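Local coordinates for protein putative oxidoreductase yhhX (Escherichia coli K-12, PDB 3F4L) that probably acts as an NADP-dependent scyllo-inositol dehydrogenase, as a member of the Gfo/Idh/MocA oxidoreductase family, at residues P164-P167 / Q168-A171; L329-G332 / F333-A336. One frame throughout, in Å; residues are numbered along the deposited sequence.

Both interactions are local turns in the C-terminal alpha/beta domain, their centres about 13 Å apart. Interaction 1 lies at the surface, in the loop leading into helix 171-187; interaction 2 is partly buried, where the chain passes from helix 319-331 toward strand 339-342. The two turns meet directly, P167 CB lying 3.7 Å from F333 CD2. Each relies on backbone bonds spanning three residues, but their side-chain chemistry differs. Before helix 171-187, the carboxylate of D169 accepts a backbone N-H, whereas beyond helix 319-331 a carboxylate pairs with a guanidinium, and two waters bridge backbone groups as the chain runs on toward the strand.

Interaction 1 (P164-P167 / Q168-A171); sequences PGLP and QDGA
Q168 lays its amide alongside L166 and the ring of P167, with OE1 3.2 Å from L166 CB and 3.3 Å from P167 CD. The sharp bend at chi2 (89°) carries the amide back toward these two preceding residues, so that the oxygen rests against hydrocarbon. Q168 and L166 run side by side in the same direction.

L166 is also met by the carboxylate of D169, which turns back to the main chain. D169 OD2 accepts the N-H of L166, N to OD2 being a short 2.6 Å, the donor arriving nearly in line with the C-O bond. CG of D169 stands anti to its own carbonyl carbon (chi1 -52°), which brings the carboxylate beside the start of the turn. The return bond runs from D169 N to L166 O at 2.9 Å, so the two residues are joined in both directions. G170 N then reaches P167 O at 3.1 Å, continuing the same three-residue spacing, as in a 3-10 turn. G165 packs closely here too: G165 CA is 3.4 Å from D169 OD2, and a beta carbon on it would collide with that oxygen.

Around the turn, D169 touches P206, and A171 forms a backbone hydrogen bond with D207. The loop that follows strand 146-152 passes through this turn directly into helix 171-187, with G170 as the N-cap residue.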
loop_
_atom_site.group_PDB
_atom_site.type_symbol
_atom_site.label_atom_id
_atom_site.label_comp_id
_atom_site.label_asym_id
_atom_site.label_seq_id
_atom_site.Cartn_x
_atom_site.Cartn_y
_atom_site.Cartn_z
ATOM N N PRO A 164 16.439 19.792 -13.028
ATOM C CA PRO A 164 16.375 18.665 -13.959
ATOM C C PRO A 164 17.473 17.635 -13.755
ATOM O O PRO A 164 18.559 17.948 -13.261
ATOM C CB PRO A 164 16.438 19.343 -15.325
ATOM C CG PRO A 164 15.707 20.633 -15.075
ATOM C CD PRO A 164 16.301 21.072 -13.747
ATOM N N GLY A 165 17.169 16.397 -14.130
ATOM C CA GLY A 165 18.133 15.327 -13.985
ATOM C C GLY A 165 17.660 14.065 -14.673
ATOM O O GLY A 165 16.620 14.060 -15.330
ATOM N N LEU A 166 18.434 12.997 -14.518
ATOM C CA LEU A 166 18.118 11.705 -15.113
ATOM C C LEU A 166 17.475 10.779 -14.080
ATOM O O LEU A 166 17.371 11.119 -12.898
ATOM C CB LEU A 166 19.396 11.056 -15.654
ATOM C CG LEU A 166 20.092 11.668 -16.876
ATOM C CD1 LEU A 166 19.180 11.550 -18.087
ATOM C CD2 LEU A 166 20.451 13.114 -16.599
ATOM N N PRO A 167 17.028 9.591 -14.515
ATOM C CA PRO A 167 16.409 8.660 -13.574
ATOM C C PRO A 167 17.297 8.381 -12.363
ATOM O O PRO A 167 16.798 8.198 -11.257
ATOM C CB PRO A 167 16.176 7.424 -14.429
ATOM C CG PRO A 167 15.817 8.025 -15.748
ATOM C CD PRO A 167 16.876 9.107 -15.899
ATOM N N GLN A 168 18.613 8.372 -12.573
ATOM C CA GLN A 168 19.567 8.108 -11.496
ATOM C C GLN A 168 19.591 9.161 -10.390
ATOM O O GLN A 168 20.172 8.931 -9.326
ATOM C CB GLN A 168 20.993 8.003 -12.043
ATOM C CG GLN A 168 21.175 7.117 -13.254
ATOM C CD GLN A 168 20.987 7.873 -14.560
ATOM O OE1 GLN A 168 19.887 7.928 -15.110
ATOM N NE2 GLN A 168 22.071 8.471 -15.056
ATOM N N ASP A 169 18.988 10.317 -10.642
ATOM C CA ASP A 169 18.976 11.394 -9.653
ATOM C C ASP A 169 17.687 11.404 -8.832
ATOM O O ASP A 169 17.541 12.198 -7.904
ATOM C CB ASP A 169 19.122 12.743 -10.358
ATOM C CG ASP A 169 20.304 12.778 -11.302
ATOM O OD1 ASP A 169 21.452 12.659 -10.822
ATOM O OD2 ASP A 169 20.084 12.916 -12.523
ATOM N N GLY A 170 16.760 10.523 -9.179
ATOM C CA GLY A 170 15.488 10.479 -8.478
ATOM C C GLY A 170 15.491 9.765 -7.145
ATOM O O GLY A 170 16.509 9.225 -6.711
ATOM N N ALA A 171 14.321 9.749 -6.508
ATOM C CA ALA A 171 14.138 9.118 -5.210
ATOM C C ALA A 171 14.248 7.595 -5.240
ATOM O O ALA A 171 14.705 6.990 -4.266
ATOM C CB ALA A 171 12.778 9.529 -4.625
#

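Interaction 2 (L329-G332 / F333-A336); sequences LERG and FEQA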
loop_
_atom_site.group_PDB
_atom_site.type_symbol
_atom_site.label_atom_id
_atom_site.label_comp_id
_atom_site.label_asym_id
_atom_site.label_seq_id
_atom_site.Cartn_x
_atom_site.Cartn_y
_atom_site.Cartn_z
ATOM N N LEU A 329 16.235 -1.630 -10.026
ATOM C CA LEU A 329 16.241 -0.185 -10.204
ATOM C C LEU A 329 16.238 0.192 -11.691
ATOM O O LEU A 329 15.441 1.032 -12.127
ATOM C CB LEU A 329 17.466 0.426 -9.506
ATOM C CG LEU A 329 17.408 0.436 -7.973
ATOM C CD1 LEU A 329 18.725 0.924 -7.391
ATOM C CD2 LEU A 329 16.253 1.340 -7.528
ATOM N N GLU A 330 17.109 -0.442 -12.469
ATOM C CA GLU A 330 17.203 -0.158 -13.901
ATOM C C GLU A 330 15.912 -0.439 -14.645
ATOM O O GLU A 330 15.436 0.391 -15.414
ATOM C CB GLU A 330 18.319 -0.985 -14.557
ATOM C CG GLU A 330 19.719 -0.738 -14.018
ATOM C CD GLU A 330 20.797 -1.363 -14.896
ATOM O OE1 GLU A 330 20.661 -2.555 -15.258
ATOM O OE2 GLU A 330 21.783 -0.660 -15.221
ATOM N N ARG A 331 15.347 -1.620 -14.419
ATOM C CA ARG A 331 14.125 -2.010 -15.103
ATOM C C ARG A 331 12.899 -1.191 -14.702
ATOM O O ARG A 331 11.837 -1.324 -15.304
ATOM C CB ARG A 331 13.870 -3.507 -14.903
ATOM C CG ARG A 331 14.988 -4.380 -15.493
ATOM C CD ARG A 331 14.537 -5.825 -15.676
ATOM N NE ARG A 331 13.419 -5.902 -16.609
ATOM C CZ ARG A 331 12.749 -7.014 -16.891
ATOM N NH1 ARG A 331 13.081 -8.158 -16.306
ATOM N NH2 ARG A 331 11.746 -6.981 -17.762
ATOM N N GLY A 332 13.051 -0.333 -13.701
ATOM C CA GLY A 332 11.936 0.494 -13.291
ATOM C C GLY A 332 11.711 1.572 -14.340
ATOM O O GLY A 332 10.625 2.137 -14.447
ATOM N N PHE A 333 12.749 1.849 -15.123
ATOM C CA PHE A 333 12.675 2.864 -16.168
ATOM C C PHE A 333 12.708 2.220 -17.558
ATOM O O PHE A 333 12.951 2.883 -18.566
ATOM C CB PHE A 333 13.827 3.863 -15.984
ATOM C CG PHE A 333 13.762 4.605 -14.679
ATOM C CD1 PHE A 333 12.871 5.659 -14.505
ATOM C CD2 PHE A 333 14.533 4.200 -13.596
ATOM C CE1 PHE A 333 12.745 6.289 -13.271
ATOM C CE2 PHE A 333 14.410 4.827 -12.359
ATOM C CZ PHE A 333 13.514 5.873 -12.198
ATOM N N GLU A 334 12.441 0.921 -17.592
ATOM C CA GLU A 334 12.425 0.154 -18.831
ATOM C C GLU A 334 11.256 0.620 -19.694
ATOM O O GLU A 334 11.382 0.758 -20.910
ATOM C CB GLU A 334 12.284 -1.330 -18.504
ATOM C CG GLU A 334 12.560 -2.265 -19.653
ATOM C CD GLU A 334 12.564 -3.709 -19.206
ATOM O OE1 GLU A 334 11.486 -4.224 -18.842
ATOM O OE2 GLU A 334 13.650 -4.323 -19.207
ATOM N N GLN A 335 10.115 0.857 -19.054
ATOM C CA GLN A 335 8.928 1.335 -19.749
ATOM C C GLN A 335 8.233 2.379 -18.879
ATOM O O GLN A 335 8.593 2.560 -17.713
ATOM C CB GLN A 335 7.989 0.165 -20.084
ATOM C CG GLN A 335 7.558 -0.684 -18.913
ATOM C CD GLN A 335 6.952 -2.012 -19.350
ATOM O OE1 GLN A 335 6.069 -2.055 -20.213
ATOM N NE2 GLN A 335 7.423 -3.106 -18.747
ATOM N N ALA A 336 7.259 3.082 -19.445
ATOM C CA ALA A 336 6.542 4.109 -18.698
ATOM C C ALA A 336 5.823 3.520 -17.486
ATOM O O ALA A 336 5.362 2.376 -17.521
ATOM C CB ALA A 336 5.531 4.816 -19.611
HETATM O O HOH W 1 9.414 -1.140 -16.529
HETATM O O HOH W 2 7.951 1.681 -14.836
#
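Three successive backbone bonds, G332 N to L329 O, F333 N to E330 O (3.1 Å) and a weak E334 N to R331 O, each span three residues, and the last closes a type I beta turn from R331 to E334. Across that turn R331 and E334 run side by side and form a salt bridge. NH2 of R331 meets OE1 of E334 at 3.0 Å, on the syn lone pair and in the guanidinium plane. The planes of the two groups are turned 50° apart, so they do not lie flat together, and the bonds from NE to both oxygens are weak. The arginine bends at chi3 (62°) to bring NE and NH2 toward the glutamate, whose chain is extended beyond CG.

In this C-terminal alpha/beta domain the turn joins helix 319-331 to the loop before strand 339-342, at one edge of the mixed sheet as counted within this chain. R331 also reaches that strand, its NH1 hydrogen-bonding to T342 O. Replacing R331 by alanine would remove the guanidinium and is likely to leave the carboxylate of E334 without its positive mate and T342 O without this donor.

F333, inside the turn, reaches back to the helix, its CD2 3.6 Å from L329 O, and the F333 side chain also touches I197 of strand 192-198 and D207. Two waters bridge the backbone of the turn to Q335: one donates to R331 O and accepts from Q335 N, the other donates to G332 O (2.7 Å) and Q335 O (3.1 Å).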